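Local coordinates for protein alcohol oxidase (PDB 6F74) that binds FAD covalently as a VAO-type flavoprotein and probably oxidises its still uncertain substrate at the expense of molecular oxygen, at residues P549-A554 against V582-F587; H159-R164 against S433-R438; K29-P34 against D573-C578. All coordinates share one frame; numbering follows the deposited sequence.

Contact 1 (P549-A554 against V582-F587); sequences PEYIDA and VGAEDF
I552 and Y551, side by side in the first turn of helix 551-556, meet the carboxylate end of E585 on the short 3-10 turn 584-586. The closest approach is at I552, whose CB points at the opposing turn. Its side chain runs out extended, with CG1 beside the backbone N (chi1 -76°) and CD1 leading, so that CD1 comes 3.9 Å from CD of E585 and crosses that chain at about a right angle. An isoleucine suits the place because its long branch, when extended, reaches the carboxylate of E585. E585 answers by folding back: CG sits between N and the carbonyl carbon, and the sharp bend at chi2 (-88°) swings the carboxylate toward the helix. OE2 is hydrogen-bonded to the hydroxyl of Y560, which also forms a hydrogen bond with G583 N.

Beside this van der Waals contact of a methyl group with a carboxylate, the packing loosens. Y551 OH stops 4.1 Å from E585 OE1, too far for a hydrogen bond, and the ring and carboxylate planes lie 77° apart. The same OH comes no nearer than 4.4 Å to CB of A584, a small residue that also packs against F577. I552 CG1 lies 3.6 Å above one face of the Y551 ring, off toward its rim, so the two helix residues present one joint surface. D553 is exposed on the solvent side of the helix, and E550 takes the N-cap position just before it. G583 has positive phi, readily adopted by glycine, and D586 N returns to its carbonyl at 3.1 Å. The arrangement joins the start of a helix in the berberine-like region to a 3-10 turn in the C-terminal tail of this VAO-type fold.

Contact 2 (H159-R164 against S433-R438); sequences HDLLGR and SIITSR. With FAD (flavin-adenine dinucleotide), chain I.
L161 and S433 bring their CA atoms to 5.8 Å where the flavin-binding loop 159-164, without regular structure, passes the run of chain leading into strand 435-440. A water ties the two backbones, donating a hydrogen bond to L161 O at 2.6 Å and accepting one from S433 N at 3.0 Å. Leucine fits here because its fork serves two partners. CD2 turns to segment 433-438, 3.3 Å from S433 OG and 3.9 Å from I435 CD1, while CD1 faces the ribityl chain of FAD, 3.6 Å from O3'. S433 OG stands anti to its own N (chi1 -169°), which carries it to the CD2 branch.

Behind L161 the loop is stiffened by D160. Its OD2 takes the amides of L162, making an Asx turn, and of R164, the two arriving from opposite faces of the carboxylate. Its OD1 takes NE and NH2 of R164, the NH2 bond being 2.7 Å and lying in the guanidinium plane on the syn lone pair. This buried salt bridge holds the carboxylate from several directions, and R164 NH2 has a further partner in N542.

The loop in turn grips the cofactor. H159 ND1 is covalently bonded to FAD C8M (1.6 Å), D160 N donates to phosphate oxygen O1A, and R164 O receives O3B. In the fold, this loop joins strand 152-155 to strand 171-174, whereas strand 435-440 is an edge strand of a seven-stranded antiparallel sheet, paired with strand 498-503 and backed by helix 512-533.

Contact 3 (K29-P34 against D573-C578); sequences KCRCTP and DNIFFC
R31 reaches across to D573 and N574 with a single nitrogen, NH2. It donates to D573 O over 3.1 Å in a nearly straight bond (163°) that lies close to the guanidinium plane, while the second bond, to N574 O at 2.8 Å, is bent and weak. Along the same edge, NE donates to a water at 2.9 Å, and that water gives a weak bond back to N574 O. Arginine suits the site because one long, flat cation can serve two successive carbonyls and the water; a bend at chi2 (74°) directs it there.

Further out, N574 has positive phi, a conformation asparagine tolerates well, and opens a type I beta turn to F577, closed by F577 N on N574 O at 3.3 Å. D571 holds the amides of I575 and F576, while K567 engages N574 OD1. Disulfides C30–C596 and C32–C38 secure the arginine's own segment.

Among the regular elements, R31 leans on F587 of strand 587-588, its backbone pairs with L595 just before strand 596-597, and I575 and F576 pack on helix 135-147.

Contacts 1 and 3 adjoin, their centres about 17 Å apart: A584 CB lies 3.3 Å from C578 O, and F587 CE2 lies 3.6 Å from R31 CZ. Their segments alternate along the chain, segment 573-578 falling between the two of contact 1. Contact 2 is nested within the loop that contact 3 closes and lies nearest the centre of the chain, directly on the FAD. It meets contact 3 where R164 O comes 3.4 Å from C578 CB, and C578 itself touches the cofactor. Contact 1 approaches contact 2 to about 5 Å between nearest atoms without touching it, and the A584 side chain remains about 10 Å from the FAD.

Contact 1 (P549-A554 against V582-F587)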
loop_
_atom_site.group_PDB
_atom_site.type_symbol
_atom_site.label_atom_id
_atom_site.label_comp_id
_atom_site.label_asym_id
_atom_site.label_seq_id
_atom_site.Cartn_x
_atom_site.Cartn_y
_atom_site.Cartn_z
ATOM N N PRO A 549 18.926 2.004 0.470
ATOM C CA PRO A 549 19.921 1.063 0.997
ATOM C C PRO A 549 19.645 0.588 2.423
ATOM O O PRO A 549 20.087 -0.497 2.811
ATOM C CB PRO A 549 21.222 1.886 1.018
ATOM C CG PRO A 549 21.034 2.937 -0.034
ATOM C CD PRO A 549 19.550 3.232 -0.048
ATOM N N GLU A 550 18.992 1.429 3.219
ATOM C CA GLU A 550 18.667 1.066 4.595
ATOM C C GLU A 550 17.231 0.622 4.771
ATOM O O GLU A 550 16.704 0.714 5.885
ATOM C CB GLU A 550 18.961 2.256 5.506
ATOM C CG GLU A 550 20.389 2.778 5.443
ATOM C CD GLU A 550 21.430 1.773 5.861
ATOM O OE1 GLU A 550 21.099 0.835 6.647
ATOM O OE2 GLU A 550 22.595 1.906 5.371
ATOM N N TYR A 551 16.597 0.146 3.696
ATOM C CA TYR A 551 15.175 -0.244 3.727
ATOM C C TYR A 551 14.837 -1.255 4.788
ATOM O O TYR A 551 13.737 -1.234 5.277
ATOM C CB TYR A 551 14.657 -0.776 2.375
ATOM C CG TYR A 551 15.023 -2.218 2.078
ATOM C CD1 TYR A 551 14.237 -3.298 2.561
ATOM C CD2 TYR A 551 16.144 -2.521 1.332
ATOM C CE1 TYR A 551 14.595 -4.628 2.304
ATOM C CE2 TYR A 551 16.497 -3.846 1.050
ATOM C CZ TYR A 551 15.741 -4.887 1.548
ATOM O OH TYR A 551 16.127 -6.177 1.303
ATOM N N ILE A 552 15.756 -2.159 5.138
ATOM C CA ILE A 552 15.457 -3.204 6.143
ATOM C C ILE A 552 15.064 -2.523 7.464
ATOM O O ILE A 552 14.023 -2.830 8.092
ATOM C CB ILE A 552 16.663 -4.179 6.329
ATOM C CG1 ILE A 552 16.716 -5.139 5.152
ATOM C CG2 ILE A 552 16.577 -4.936 7.664
ATOM C CD1 ILE A 552 17.908 -6.101 5.065
ATOM N N ASP A 553 15.924 -1.612 7.866
ATOM C CA ASP A 553 15.723 -0.776 9.060
ATOM C C ASP A 553 14.432 0.023 8.998
ATOM O O ASP A 553 13.601 -0.004 9.922
ATOM C CB ASP A 553 16.896 0.206 9.182
ATOM C CG ASP A 553 17.417 0.308 10.553
ATOM O OD1 ASP A 553 16.689 0.767 11.454
ATOM O OD2 ASP A 553 18.584 -0.072 10.730
ATOM N N ALA A 554 14.263 0.728 7.885
ATOM C CA ALA A 554 13.084 1.564 7.643
ATOM C C ALA A 554 11.797 0.744 7.737
ATOM O O ALA A 554 10.887 1.100 8.471
ATOM C CB ALA A 554 13.187 2.214 6.282
ATOM N N VAL A 582 11.042 -9.662 3.686
ATOM C CA VAL A 582 11.980 -10.158 4.686
ATOM C C VAL A 582 12.757 -11.335 4.068
ATOM O O VAL A 582 12.144 -12.257 3.473
ATOM C CB VAL A 582 11.232 -10.581 5.961
ATOM C CG1 VAL A 582 12.120 -11.401 6.871
ATOM C CG2 VAL A 582 10.710 -9.336 6.684
ATOM N N GLY A 583 14.086 -11.279 4.194
ATOM C CA GLY A 583 14.951 -12.323 3.643
ATOM C C GLY A 583 15.397 -12.156 2.211
ATOM O O GLY A 583 16.194 -12.956 1.750
ATOM N N ALA A 584 14.916 -11.112 1.526
ATOM C CA ALA A 584 15.182 -10.921 0.100
ATOM C C ALA A 584 16.645 -10.663 -0.219
ATOM O O ALA A 584 17.087 -10.920 -1.333
ATOM C CB ALA A 584 14.312 -9.782 -0.446
ATOM N N GLU A 585 17.395 -10.182 0.766
ATOM C CA GLU A 585 18.832 -9.965 0.630
ATOM C C GLU A 585 19.658 -11.232 0.420
ATOM O O GLU A 585 20.851 -11.139 0.085
ATOM C CB GLU A 585 19.378 -9.199 1.853
ATOM C CG GLU A 585 19.367 -9.961 3.184
ATOM C CD GLU A 585 18.079 -9.839 3.980
ATOM O OE1 GLU A 585 16.964 -9.531 3.417
ATOM O OE2 GLU A 585 18.204 -10.069 5.207
ATOM N N ASP A 586 19.077 -12.413 0.655
ATOM C CA ASP A 586 19.766 -13.653 0.351
ATOM C C ASP A 586 19.684 -14.041 -1.112
ATOM O O ASP A 586 20.313 -15.046 -1.520
ATOM C CB ASP A 586 19.258 -14.794 1.244
ATOM C CG ASP A 586 19.744 -14.659 2.658
ATOM O OD1 ASP A 586 20.719 -13.900 2.883
ATOM O OD2 ASP A 586 19.129 -15.262 3.557
ATOM N N PHE A 587 18.936 -13.268 -1.900
ATOM C CA PHE A 587 18.810 -13.450 -3.341
ATOM C C PHE A 587 19.217 -12.199 -4.125
ATOM O O PHE A 587 19.302 -11.090 -3.574
ATOM C CB PHE A 587 17.378 -13.798 -3.681
ATOM C CG PHE A 587 17.018 -15.227 -3.424
ATOM C CD1 PHE A 587 16.887 -15.721 -2.170
ATOM C CD2 PHE A 587 16.773 -16.087 -4.494
ATOM C CE1 PHE A 587 16.536 -17.050 -1.970
ATOM C CE2 PHE A 587 16.409 -17.394 -4.309
ATOM C CZ PHE A 587 16.299 -17.875 -3.069
#

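Contact 2 (H159-R164 against S433-R438)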
loop_
_atom_site.group_PDB
_atom_site.type_symbol
_atom_site.label_atom_id
_atom_site.label_comp_id
_atom_site.label_asym_id
_atom_site.label_seq_id
_atom_site.Cartn_x
_atom_site.Cartn_y
_atom_site.Cartn_z
ATOM N N HIS A 159 -2.060 -4.185 -6.888
ATOM C CA HIS A 159 -1.970 -2.825 -6.366
ATOM C C HIS A 159 -0.572 -2.405 -5.971
ATOM O O HIS A 159 -0.355 -1.227 -5.814
ATOM C CB HIS A 159 -2.905 -2.607 -5.135
ATOM C CG HIS A 159 -4.182 -1.919 -5.490
ATOM N ND1 HIS A 159 -4.280 -0.543 -5.706
ATOM C CD2 HIS A 159 -5.374 -2.449 -5.859
ATOM C CE1 HIS A 159 -5.545 -0.277 -6.027
ATOM N NE2 HIS A 159 -6.212 -1.406 -6.148
ATOM N N ASP A 160 0.356 -3.342 -5.759
ATOM C CA ASP A 160 1.619 -2.997 -5.147
ATOM C C ASP A 160 2.366 -1.864 -5.859
ATOM O O ASP A 160 2.322 -1.759 -7.099
ATOM C CB ASP A 160 2.571 -4.187 -5.075
ATOM C CG ASP A 160 3.515 -4.096 -3.918
ATOM O OD1 ASP A 160 3.022 -4.199 -2.786
ATOM O OD2 ASP A 160 4.728 -3.908 -4.132
ATOM N N LEU A 161 3.040 -1.056 -5.048
ATOM C CA LEU A 161 3.835 0.085 -5.509
ATOM C C LEU A 161 5.317 -0.245 -5.704
ATOM O O LEU A 161 6.021 0.509 -6.371
ATOM C CB LEU A 161 3.751 1.242 -4.493
ATOM C CG LEU A 161 2.452 2.043 -4.310
ATOM C CD1 LEU A 161 1.353 1.289 -3.574
ATOM C CD2 LEU A 161 2.782 3.311 -3.517
ATOM N N LEU A 162 5.761 -1.373 -5.134
ATOM C CA LEU A 162 7.166 -1.763 -5.056
ATOM C C LEU A 162 7.589 -2.989 -5.901
ATOM O O LEU A 162 8.706 -3.516 -5.742
ATOM C CB LEU A 162 7.526 -1.995 -3.587
ATOM C CG LEU A 162 7.915 -0.810 -2.699
ATOM C CD1 LEU A 162 6.791 0.195 -2.582
ATOM C CD2 LEU A 162 8.262 -1.362 -1.322
ATOM N N GLY A 163 6.725 -3.456 -6.797
ATOM C CA GLY A 163 7.055 -4.675 -7.587
ATOM C C GLY A 163 7.036 -5.988 -6.805
ATOM O O GLY A 163 7.604 -6.966 -7.275
ATOM N N ARG A 164 6.388 -6.027 -5.636
ATOM C CA ARG A 164 6.371 -7.236 -4.774
ATOM C C ARG A 164 5.384 -8.305 -5.237
ATOM O O ARG A 164 5.435 -9.438 -4.770
ATOM C CB ARG A 164 6.108 -6.878 -3.309
ATOM C CG ARG A 164 7.160 -5.943 -2.719
ATOM C CD ARG A 164 6.908 -5.550 -1.272
ATOM N NE ARG A 164 5.573 -4.991 -1.162
ATOM C CZ ARG A 164 4.899 -4.797 -0.035
ATOM N NH1 ARG A 164 5.430 -5.046 1.155
ATOM N NH2 ARG A 164 3.667 -4.321 -0.118
ATOM N N SER A 433 5.346 4.587 -8.976
ATOM C CA SER A 433 5.469 5.236 -7.669
ATOM C C SER A 433 6.937 5.326 -7.303
ATOM O O SER A 433 7.648 4.314 -7.356
ATOM C CB SER A 433 4.726 4.436 -6.603
ATOM O OG SER A 433 4.669 5.223 -5.437
ATOM N N ILE A 434 7.377 6.541 -7.006
ATOM C CA ILE A 434 8.724 6.804 -6.473
ATOM C C ILE A 434 8.533 7.746 -5.297
ATOM O O ILE A 434 8.488 8.962 -5.443
ATOM C CB ILE A 434 9.700 7.413 -7.513
ATOM C CG1 ILE A 434 9.598 6.634 -8.835
ATOM C CG2 ILE A 434 11.123 7.401 -6.936
ATOM C CD1 ILE A 434 10.581 7.070 -9.895
ATOM N N ILE A 435 8.355 7.136 -4.125
ATOM C CA ILE A 435 8.087 7.854 -2.896
ATOM C C ILE A 435 9.004 7.376 -1.788
ATOM O O ILE A 435 9.649 6.305 -1.886
ATOM C CB ILE A 435 6.602 7.712 -2.461
ATOM C CG1 ILE A 435 6.245 6.242 -2.186
ATOM C CG2 ILE A 435 5.680 8.302 -3.529
ATOM C CD1 ILE A 435 4.867 5.989 -1.574
ATOM N N THR A 436 9.047 8.181 -0.733
ATOM C CA THR A 436 9.704 7.796 0.533
ATOM C C THR A 436 8.734 8.092 1.668
ATOM O O THR A 436 7.910 9.012 1.573
ATOM C CB THR A 436 11.034 8.553 0.730
ATOM O OG1 THR A 436 11.641 8.174 1.957
ATOM C CG2 THR A 436 10.816 10.110 0.670
ATOM N N SER A 437 8.763 7.288 2.725
ATOM C CA SER A 437 7.870 7.533 3.862
ATOM C C SER A 437 8.677 7.504 5.148
ATOM O O SER A 437 9.714 6.806 5.260
ATOM C CB SER A 437 6.692 6.555 3.912
ATOM O OG SER A 437 7.066 5.184 3.845
ATOM N N ARG A 438 8.235 8.345 6.077
ATOM C CA ARG A 438 8.876 8.476 7.361
ATOM C C ARG A 438 7.838 8.681 8.449
ATOM O O ARG A 438 7.035 9.624 8.401
ATOM C CB ARG A 438 9.878 9.616 7.358
ATOM C CG ARG A 438 10.857 9.536 8.532
ATOM C CD ARG A 438 11.875 8.439 8.323
ATOM N NE ARG A 438 12.746 8.233 9.473
ATOM C CZ ARG A 438 13.502 7.141 9.662
ATOM N NH1 ARG A 438 13.502 6.130 8.778
ATOM N NH2 ARG A 438 14.264 7.059 10.751
HETATM P PA FAD I . -0.837 -7.108 -4.526
HETATM O O1A FAD I . 0.016 -6.363 -5.549
HETATM O O2A FAD I . -1.815 -8.101 -5.070
HETATM O O5B FAD I . 0.154 -7.808 -3.516
HETATM C C5B FAD I . 0.983 -7.020 -2.707
HETATM C C4B FAD I . 2.029 -7.911 -2.060
HETATM O O4B FAD I . 1.335 -8.809 -1.212
HETATM C C3B FAD I . 2.836 -8.779 -2.992
HETATM O O3B FAD I . 4.102 -9.015 -2.363
HETATM C C2B FAD I . 2.099 -10.094 -3.016
HETATM O O2B FAD I . 2.922 -11.253 -3.197
HETATM C C1B FAD I . 1.528 -10.154 -1.624
HETATM N N9A FAD I . 0.248 -10.855 -1.477
HETATM C C8A FAD I . -0.945 -10.448 -1.933
HETATM N N7A FAD I . -1.914 -11.316 -1.583
HETATM C C5A FAD I . -1.326 -12.284 -0.886
HETATM C C6A FAD I . -1.808 -13.495 -0.222
HETATM N N6A FAD I . -3.134 -13.756 -0.293
HETATM N N1A FAD I . -0.890 -14.276 0.405
HETATM C C2A FAD I . 0.427 -13.944 0.428
HETATM N N3A FAD I . 0.935 -12.823 -0.147
HETATM C C4A FAD I . 0.099 -11.977 -0.803
HETATM N N1 FAD I . -2.540 1.336 1.511
HETATM C C2 FAD I . -2.974 1.890 2.666
HETATM O O2 FAD I . -2.404 1.572 3.741
HETATM N N3 FAD I . -4.013 2.749 2.702
HETATM C C4 FAD I . -4.665 3.141 1.594
HETATM O O4 FAD I . -5.614 3.951 1.628
HETATM C C4X FAD I . -4.241 2.596 0.286
HETATM N N5 FAD I . -4.850 2.958 -0.860
HETATM C C5X FAD I . -4.444 2.434 -2.043
HETATM C C6 FAD I . -5.099 2.805 -3.217
HETATM C C7 FAD I . -4.736 2.285 -4.447
HETATM C C7M FAD I . -5.532 2.813 -5.615
HETATM C C8 FAD I . -3.628 1.291 -4.524
HETATM C C8M FAD I . -3.197 0.633 -5.828
HETATM C C9 FAD I . -2.956 0.935 -3.359
HETATM C C9A FAD I . -3.317 1.456 -2.104
HETATM N N10 FAD I . -2.674 1.090 -0.889
HETATM C C10 FAD I . -3.113 1.652 0.318
HETATM C "C1'" FAD I . -1.491 0.199 -0.843
HETATM C "C2'" FAD I . -1.660 -1.246 -0.509
HETATM O "O2'" FAD I . -1.729 -1.346 0.912
HETATM C "C3'" FAD I . -0.429 -2.023 -0.986
HETATM O "O3'" FAD I . -0.131 -1.747 -2.367
HETATM C "C4'" FAD I . -0.591 -3.523 -0.781
HETATM O "O4'" FAD I . 0.588 -4.198 -1.230
HETATM C "C5'" FAD I . -1.818 -4.051 -1.508
HETATM O "O5'" FAD I . -1.958 -5.445 -1.295
HETATM P P FAD I . -2.684 -6.204 -2.479
HETATM O O1P FAD I . -3.948 -5.479 -2.851
HETATM O O2P FAD I . -2.739 -7.641 -2.081
HETATM O O3P FAD I . -1.602 -5.969 -3.659
HETATM O O HOH W 1 5.104 1.588 -8.573
#

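Contact 3 (K29-P34 against D573-C578)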
loop_
_atom_site.group_PDB
_atom_site.type_symbol
_atom_site.label_atom_id
_atom_site.label_comp_id
_atom_site.label_asym_id
_atom_site.label_seq_id
_atom_site.Cartn_x
_atom_site.Cartn_y
_atom_site.Cartn_z
ATOM N N LYS A 29 20.651 -22.711 -7.929
ATOM C CA LYS A 29 20.569 -21.431 -7.251
ATOM C C LYS A 29 19.608 -20.475 -7.941
ATOM O O LYS A 29 18.960 -19.667 -7.246
ATOM C CB LYS A 29 21.959 -20.831 -7.086
ATOM C CG LYS A 29 22.674 -21.459 -5.889
ATOM C CD LYS A 29 24.163 -21.153 -5.834
ATOM C CE LYS A 29 24.538 -20.405 -4.571
ATOM N NZ LYS A 29 26.006 -20.435 -4.406
ATOM N N CYS A 30 19.455 -20.615 -9.273
ATOM C CA CYS A 30 18.628 -19.724 -10.050
ATOM C C CYS A 30 17.354 -20.409 -10.509
ATOM O O CYS A 30 17.384 -21.564 -10.966
ATOM C CB CYS A 30 19.386 -19.227 -11.276
ATOM S SG CYS A 30 20.938 -18.396 -10.856
ATOM N N ARG A 31 16.259 -19.684 -10.436
ATOM C CA ARG A 31 15.023 -20.123 -11.036
ATOM C C ARG A 31 15.136 -20.132 -12.570
ATOM O O ARG A 31 15.869 -19.314 -13.169
ATOM C CB ARG A 31 13.853 -19.220 -10.594
ATOM C CG ARG A 31 13.349 -19.475 -9.161
ATOM C CD ARG A 31 14.268 -18.965 -8.079
ATOM N NE ARG A 31 13.600 -18.943 -6.756
ATOM C CZ ARG A 31 13.917 -19.677 -5.683
ATOM N NH1 ARG A 31 14.911 -20.548 -5.678
ATOM N NH2 ARG A 31 13.208 -19.522 -4.573
ATOM N N CYS A 32 14.417 -21.069 -13.170
ATOM C CA CYS A 32 14.308 -21.204 -14.622
ATOM C C CYS A 32 13.372 -20.148 -15.231
ATOM O O CYS A 32 12.327 -19.851 -14.675
ATOM C CB CYS A 32 13.794 -22.607 -14.972
ATOM S SG CYS A 32 13.971 -23.033 -16.688
ATOM N N THR A 33 13.752 -19.621 -16.399
ATOM C CA THR A 33 13.006 -18.566 -17.079
ATOM C C THR A 33 12.697 -18.948 -18.511
ATOM O O THR A 33 13.259 -19.899 -19.014
ATOM C CB THR A 33 13.795 -17.235 -17.029
ATOM O OG1 THR A 33 15.093 -17.411 -17.610
ATOM C CG2 THR A 33 13.951 -16.798 -15.568
ATOM N N PRO A 34 11.754 -18.259 -19.165
ATOM C CA PRO A 34 11.388 -18.595 -20.558
ATOM C C PRO A 34 12.563 -18.586 -21.518
ATOM O O PRO A 34 13.479 -17.769 -21.370
ATOM C CB PRO A 34 10.410 -17.488 -20.930
ATOM C CG PRO A 34 9.739 -17.187 -19.660
ATOM C CD PRO A 34 10.825 -17.254 -18.624
ATOM N N ASP A 573 13.257 -22.236 1.459
ATOM C CA ASP A 573 13.716 -22.182 0.055
ATOM C C ASP A 573 13.360 -20.884 -0.630
ATOM O O ASP A 573 13.791 -20.636 -1.759
ATOM C CB ASP A 573 13.176 -23.372 -0.748
ATOM C CG ASP A 573 13.666 -24.686 -0.227
ATOM O OD1 ASP A 573 14.778 -24.693 0.301
ATOM O OD2 ASP A 573 12.940 -25.706 -0.308
ATOM N N ASN A 574 12.590 -20.052 0.070
ATOM C CA ASN A 574 12.171 -18.745 -0.413
ATOM C C ASN A 574 11.364 -18.877 -1.698
ATOM O O ASN A 574 11.591 -18.155 -2.694
ATOM C CB ASN A 574 13.348 -17.800 -0.577
ATOM C CG ASN A 574 12.983 -16.365 -0.309
ATOM O OD1 ASN A 574 11.821 -16.000 -0.394
ATOM N ND2 ASN A 574 13.975 -15.548 0.090
ATOM N N ILE A 575 10.405 -19.799 -1.644
ATOM C CA ILE A 575 9.470 -19.999 -2.711
ATOM C C ILE A 575 8.641 -18.741 -2.935
ATOM O O ILE A 575 8.204 -18.493 -4.066
ATOM C CB ILE A 575 8.559 -21.244 -2.442
ATOM C CG1 ILE A 575 9.400 -22.517 -2.251
ATOM C CG2 ILE A 575 7.543 -21.459 -3.557
ATOM C CD1 ILE A 575 10.427 -22.787 -3.338
ATOM N N PHE A 576 8.454 -17.939 -1.877
ATOM C CA PHE A 576 7.653 -16.746 -1.957
ATOM C C PHE A 576 8.454 -15.462 -1.992
ATOM O O PHE A 576 7.967 -14.413 -1.542
ATOM C CB PHE A 576 6.650 -16.735 -0.804
ATOM C CG PHE A 576 5.836 -17.995 -0.693
ATOM C CD1 PHE A 576 5.135 -18.467 -1.781
ATOM C CD2 PHE A 576 5.726 -18.666 0.507
ATOM C CE1 PHE A 576 4.354 -19.620 -1.683
ATOM C CE2 PHE A 576 4.981 -19.833 0.608
ATOM C CZ PHE A 576 4.275 -20.301 -0.489
ATOM N N PHE A 577 9.658 -15.527 -2.563
ATOM C CA PHE A 577 10.515 -14.362 -2.726
ATOM C C PHE A 577 9.735 -13.170 -3.232
ATOM O O PHE A 577 8.974 -13.291 -4.184
ATOM C CB PHE A 577 11.670 -14.602 -3.698
ATOM C CG PHE A 577 12.494 -13.371 -3.957
ATOM C CD1 PHE A 577 13.550 -13.024 -3.094
ATOM C CD2 PHE A 577 12.188 -12.518 -4.991
ATOM C CE1 PHE A 577 14.292 -11.883 -3.299
ATOM C CE2 PHE A 577 12.917 -11.358 -5.195
ATOM C CZ PHE A 577 13.965 -11.039 -4.338
ATOM N N CYS A 578 9.897 -12.038 -2.566
ATOM C CA CYS A 578 9.520 -10.770 -3.152
ATOM C C CYS A 578 10.534 -9.699 -2.794
ATOM O O CYS A 578 11.251 -9.783 -1.781
ATOM C CB CYS A 578 8.077 -10.346 -2.824
ATOM S SG CYS A 578 7.533 -10.687 -1.138
HETATM O O HOH W 2 11.142 -17.540 -6.080
#